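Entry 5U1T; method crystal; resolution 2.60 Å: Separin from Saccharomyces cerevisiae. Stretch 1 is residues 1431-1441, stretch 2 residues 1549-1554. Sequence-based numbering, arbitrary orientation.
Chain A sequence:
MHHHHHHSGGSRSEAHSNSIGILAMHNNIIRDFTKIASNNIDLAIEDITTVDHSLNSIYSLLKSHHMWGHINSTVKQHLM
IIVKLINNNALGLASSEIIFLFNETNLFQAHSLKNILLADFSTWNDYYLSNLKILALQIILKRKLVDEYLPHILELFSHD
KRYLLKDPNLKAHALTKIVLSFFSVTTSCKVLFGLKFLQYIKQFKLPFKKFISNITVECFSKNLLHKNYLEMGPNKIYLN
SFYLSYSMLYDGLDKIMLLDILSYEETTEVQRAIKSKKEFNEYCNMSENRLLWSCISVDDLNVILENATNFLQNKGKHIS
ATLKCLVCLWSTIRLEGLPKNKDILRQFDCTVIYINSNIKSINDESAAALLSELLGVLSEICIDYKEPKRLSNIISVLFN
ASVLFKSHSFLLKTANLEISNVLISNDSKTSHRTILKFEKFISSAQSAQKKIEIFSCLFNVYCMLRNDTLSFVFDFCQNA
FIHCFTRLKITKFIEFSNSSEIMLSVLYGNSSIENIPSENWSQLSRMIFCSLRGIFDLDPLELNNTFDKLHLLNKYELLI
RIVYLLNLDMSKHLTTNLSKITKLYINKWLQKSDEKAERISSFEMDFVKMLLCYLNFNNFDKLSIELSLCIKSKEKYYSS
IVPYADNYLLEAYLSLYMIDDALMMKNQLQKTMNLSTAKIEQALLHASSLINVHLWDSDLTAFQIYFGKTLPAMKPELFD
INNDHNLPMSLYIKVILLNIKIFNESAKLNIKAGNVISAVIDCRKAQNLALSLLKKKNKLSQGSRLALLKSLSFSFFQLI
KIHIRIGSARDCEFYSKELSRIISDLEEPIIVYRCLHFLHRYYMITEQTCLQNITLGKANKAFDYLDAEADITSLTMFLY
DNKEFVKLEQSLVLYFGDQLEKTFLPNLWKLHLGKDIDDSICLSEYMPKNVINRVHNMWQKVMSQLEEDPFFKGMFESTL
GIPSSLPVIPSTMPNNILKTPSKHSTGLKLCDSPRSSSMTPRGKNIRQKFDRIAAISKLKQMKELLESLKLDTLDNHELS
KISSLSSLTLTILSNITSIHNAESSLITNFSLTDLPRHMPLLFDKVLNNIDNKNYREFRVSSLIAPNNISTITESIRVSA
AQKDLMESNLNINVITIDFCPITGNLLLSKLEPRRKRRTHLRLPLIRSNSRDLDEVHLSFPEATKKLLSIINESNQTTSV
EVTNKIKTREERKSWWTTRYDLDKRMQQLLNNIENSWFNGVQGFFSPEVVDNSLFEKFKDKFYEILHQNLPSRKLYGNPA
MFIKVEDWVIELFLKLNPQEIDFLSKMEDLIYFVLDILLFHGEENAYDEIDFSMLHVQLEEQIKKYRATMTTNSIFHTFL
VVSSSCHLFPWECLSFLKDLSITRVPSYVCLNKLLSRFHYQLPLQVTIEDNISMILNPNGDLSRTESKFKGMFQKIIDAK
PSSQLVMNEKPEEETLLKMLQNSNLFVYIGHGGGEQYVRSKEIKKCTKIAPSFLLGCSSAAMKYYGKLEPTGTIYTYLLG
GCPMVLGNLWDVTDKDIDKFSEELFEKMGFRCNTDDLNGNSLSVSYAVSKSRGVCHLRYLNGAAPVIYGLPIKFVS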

# COMPACT_ATOMS: atom_id res chain seq x y z
N GLY A 1431 -17.27 57.35 18.17
CA GLY A 1431 -18.44 58.09 18.62
C GLY A 1431 -19.78 57.38 18.51
O GLY A 1431 -20.37 57.04 19.54
N MET A 1432 -20.26 57.17 17.29
CA MET A 1432 -21.59 56.58 17.07
C MET A 1432 -21.73 55.15 17.62
O MET A 1432 -22.78 54.80 18.17
CB MET A 1432 -21.93 56.58 15.58
CG MET A 1432 -23.11 55.70 15.20
SD MET A 1432 -23.31 55.52 13.42
CE MET A 1432 -24.09 57.08 13.02
N PHE A 1433 -20.69 54.34 17.49
CA PHE A 1433 -20.78 52.94 17.92
C PHE A 1433 -20.95 52.83 19.43
O PHE A 1433 -21.83 52.11 19.91
CB PHE A 1433 -19.55 52.14 17.47
CG PHE A 1433 -19.58 51.74 16.01
CD1 PHE A 1433 -20.60 52.19 15.17
CD2 PHE A 1433 -18.60 50.91 15.49
CE1 PHE A 1433 -20.63 51.82 13.83
CE2 PHE A 1433 -18.64 50.54 14.14
CZ PHE A 1433 -19.65 50.99 13.32
N GLN A 1434 -20.12 53.55 20.18
CA GLN A 1434 -20.17 53.47 21.64
C GLN A 1434 -21.50 54.03 22.16
O GLN A 1434 -21.92 53.71 23.28
CB GLN A 1434 -19.00 54.23 22.26
CG GLN A 1434 -19.16 55.75 22.15
CD GLN A 1434 -17.99 56.52 22.71
OE1 GLN A 1434 -16.90 55.96 22.91
NE2 GLN A 1434 -18.20 57.82 22.98
N LYS A 1435 -22.14 54.87 21.36
CA LYS A 1435 -23.44 55.43 21.71
C LYS A 1435 -24.53 54.40 21.54
O LYS A 1435 -25.46 54.31 22.34
CB LYS A 1435 -23.75 56.66 20.86
CG LYS A 1435 -22.94 57.88 21.21
CD LYS A 1435 -23.17 58.96 20.17
CE LYS A 1435 -22.60 60.30 20.58
NZ LYS A 1435 -22.69 61.28 19.46
N ILE A 1436 -24.42 53.61 20.48
CA ILE A 1436 -25.43 52.60 20.21
C ILE A 1436 -25.42 51.50 21.27
O ILE A 1436 -26.47 51.00 21.66
CB ILE A 1436 -25.27 52.02 18.80
CG1 ILE A 1436 -25.80 53.04 17.79
CG2 ILE A 1436 -26.04 50.74 18.68
CD1 ILE A 1436 -25.54 52.72 16.33
N ILE A 1437 -24.25 51.13 21.80
CA ILE A 1437 -24.24 50.16 22.88
C ILE A 1437 -24.97 50.73 24.10
O ILE A 1437 -25.43 49.98 24.96
CB ILE A 1437 -22.80 49.70 23.31
CG1 ILE A 1437 -22.06 50.82 24.06
CG2 ILE A 1437 -22.02 49.13 22.11
CD1 ILE A 1437 -20.69 50.42 24.59
N ASP A 1438 -25.09 52.06 24.17
CA ASP A 1438 -25.74 52.72 25.30
C ASP A 1438 -27.27 52.58 25.29
O ASP A 1438 -27.83 51.81 26.07
CB ASP A 1438 -25.39 54.22 25.36
CG ASP A 1438 -23.97 54.47 25.86
OD1 ASP A 1438 -23.40 53.60 26.55
OD2 ASP A 1438 -23.45 55.57 25.57
N ALA A 1439 -27.93 53.35 24.43
CA ALA A 1439 -29.39 53.35 24.38
C ALA A 1439 -29.93 52.35 23.35
O ALA A 1439 -30.73 52.72 22.48
CB ALA A 1439 -29.91 54.76 24.07
N LYS A 1440 -29.48 51.10 23.46
CA LYS A 1440 -29.87 50.02 22.54
C LYS A 1440 -29.42 48.67 23.11
O LYS A 1440 -28.27 48.29 22.93
CB LYS A 1440 -29.26 50.24 21.16
CG LYS A 1440 -30.13 49.86 19.99
CD LYS A 1440 -29.73 50.67 18.77
CE LYS A 1440 -30.10 52.14 18.92
NZ LYS A 1440 -31.58 52.39 18.86
N PRO A 1441 -30.32 47.95 23.81
CA PRO A 1441 -29.98 46.80 24.67
C PRO A 1441 -29.35 45.58 23.96
O PRO A 1441 -29.47 45.43 22.75
CB PRO A 1441 -31.33 46.41 25.29
CG PRO A 1441 -32.38 47.03 24.42
CD PRO A 1441 -31.77 48.26 23.83
N GLY A 1549 -30.07 55.09 7.63
CA GLY A 1549 -30.70 55.47 8.87
C GLY A 1549 -30.04 54.91 10.10
O GLY A 1549 -30.58 55.00 11.19
N PHE A 1550 -28.87 54.32 9.93
CA PHE A 1550 -28.16 53.74 11.04
C PHE A 1550 -27.68 54.79 11.98
O PHE A 1550 -26.58 55.31 11.85
CB PHE A 1550 -26.98 52.93 10.56
CG PHE A 1550 -26.44 52.01 11.60
CD1 PHE A 1550 -27.27 51.12 12.24
CD2 PHE A 1550 -25.11 52.03 11.94
CE1 PHE A 1550 -26.79 50.28 13.20
CE2 PHE A 1550 -24.62 51.19 12.90
CZ PHE A 1550 -25.46 50.31 13.53
N ARG A 1551 -28.52 55.09 12.96
CA ARG A 1551 -28.21 56.08 13.97
C ARG A 1551 -28.74 55.63 15.33
O ARG A 1551 -29.19 54.50 15.49
CB ARG A 1551 -28.79 57.44 13.58
CG ARG A 1551 -27.77 58.38 12.98
CD ARG A 1551 -28.38 59.28 11.91
NE ARG A 1551 -29.69 59.80 12.29
CZ ARG A 1551 -29.99 61.09 12.41
NH1 ARG A 1551 -29.07 62.02 12.17
NH2 ARG A 1551 -31.21 61.46 12.77
N CYS A 1552 -28.71 56.51 16.31
CA CYS A 1552 -29.19 56.15 17.62
C CYS A 1552 -30.61 56.62 17.89
O CYS A 1552 -31.21 56.22 18.88
CB CYS A 1552 -28.24 56.66 18.69
SG CYS A 1552 -26.62 55.87 18.60
N ASN A 1553 -31.15 57.47 17.02
CA ASN A 1553 -32.51 57.95 17.22
C ASN A 1553 -33.50 57.28 16.28
O ASN A 1553 -34.19 57.95 15.52
CB ASN A 1553 -32.59 59.47 17.07
CG ASN A 1553 -32.14 59.94 15.72
OD1 ASN A 1553 -32.93 60.03 14.78
ND2 ASN A 1553 -30.87 60.26 15.60
N THR A 1554 -33.58 55.96 16.37
CA THR A 1554 -34.47 55.14 15.56
C THR A 1554 -35.89 55.69 15.42
O THR A 1554 -36.86 54.94 15.38
CB THR A 1554 -34.57 53.72 16.14
OG1 THR A 1554 -35.53 53.69 17.19
CG2 THR A 1554 -33.24 53.31 16.71

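A helical segment meets an irregular one: G1431 to I1436 continue a helix that begins earlier in the chain, while G1549 to T1554 form no regular helix or strand. The backbones come nearest where the CA atoms of I1436 and C1552 lie 5.8 Å apart. No hydrogen bond crosses the interface, so its 405 Å² of buried surface rests on side-chain packing.

The aromatic contacts centre on F1550. I1436 CD1 sits 4.1 Å from the centroid of the F1550 ring atoms and 28° off the ring normal, a CH-pi contact over one face. F1433 CE1 approaches F1550 CE2 at 4.1 Å, near the plane of the F1550 ring and at its edge. M1432 SD stands 4.2 Å from F1550 CD2 in an oblique sulfur-aromatic contact, 53° off the normal. M1432, F1433 and I1436, spaced one and three residues apart, thus converge on one ring.

Apolar packing also involves C1552, whose sulfur rests against the helix. C1552 SG lies 3.1 Å from I1436 CG1, tight for an apolar pair, and 3.7 Å from K1435 CB.

Polar groups contribute little across the contact: K1440 NZ remains 3.8 Å from C1552 O. Within the second stretch, R1551 NH2 donates a weak hydrogen bond to N1553 OD1 (3.0 Å, 134°). G1549 has positive phi (102°), where a CB would jam against the preceding carbonyl oxygen.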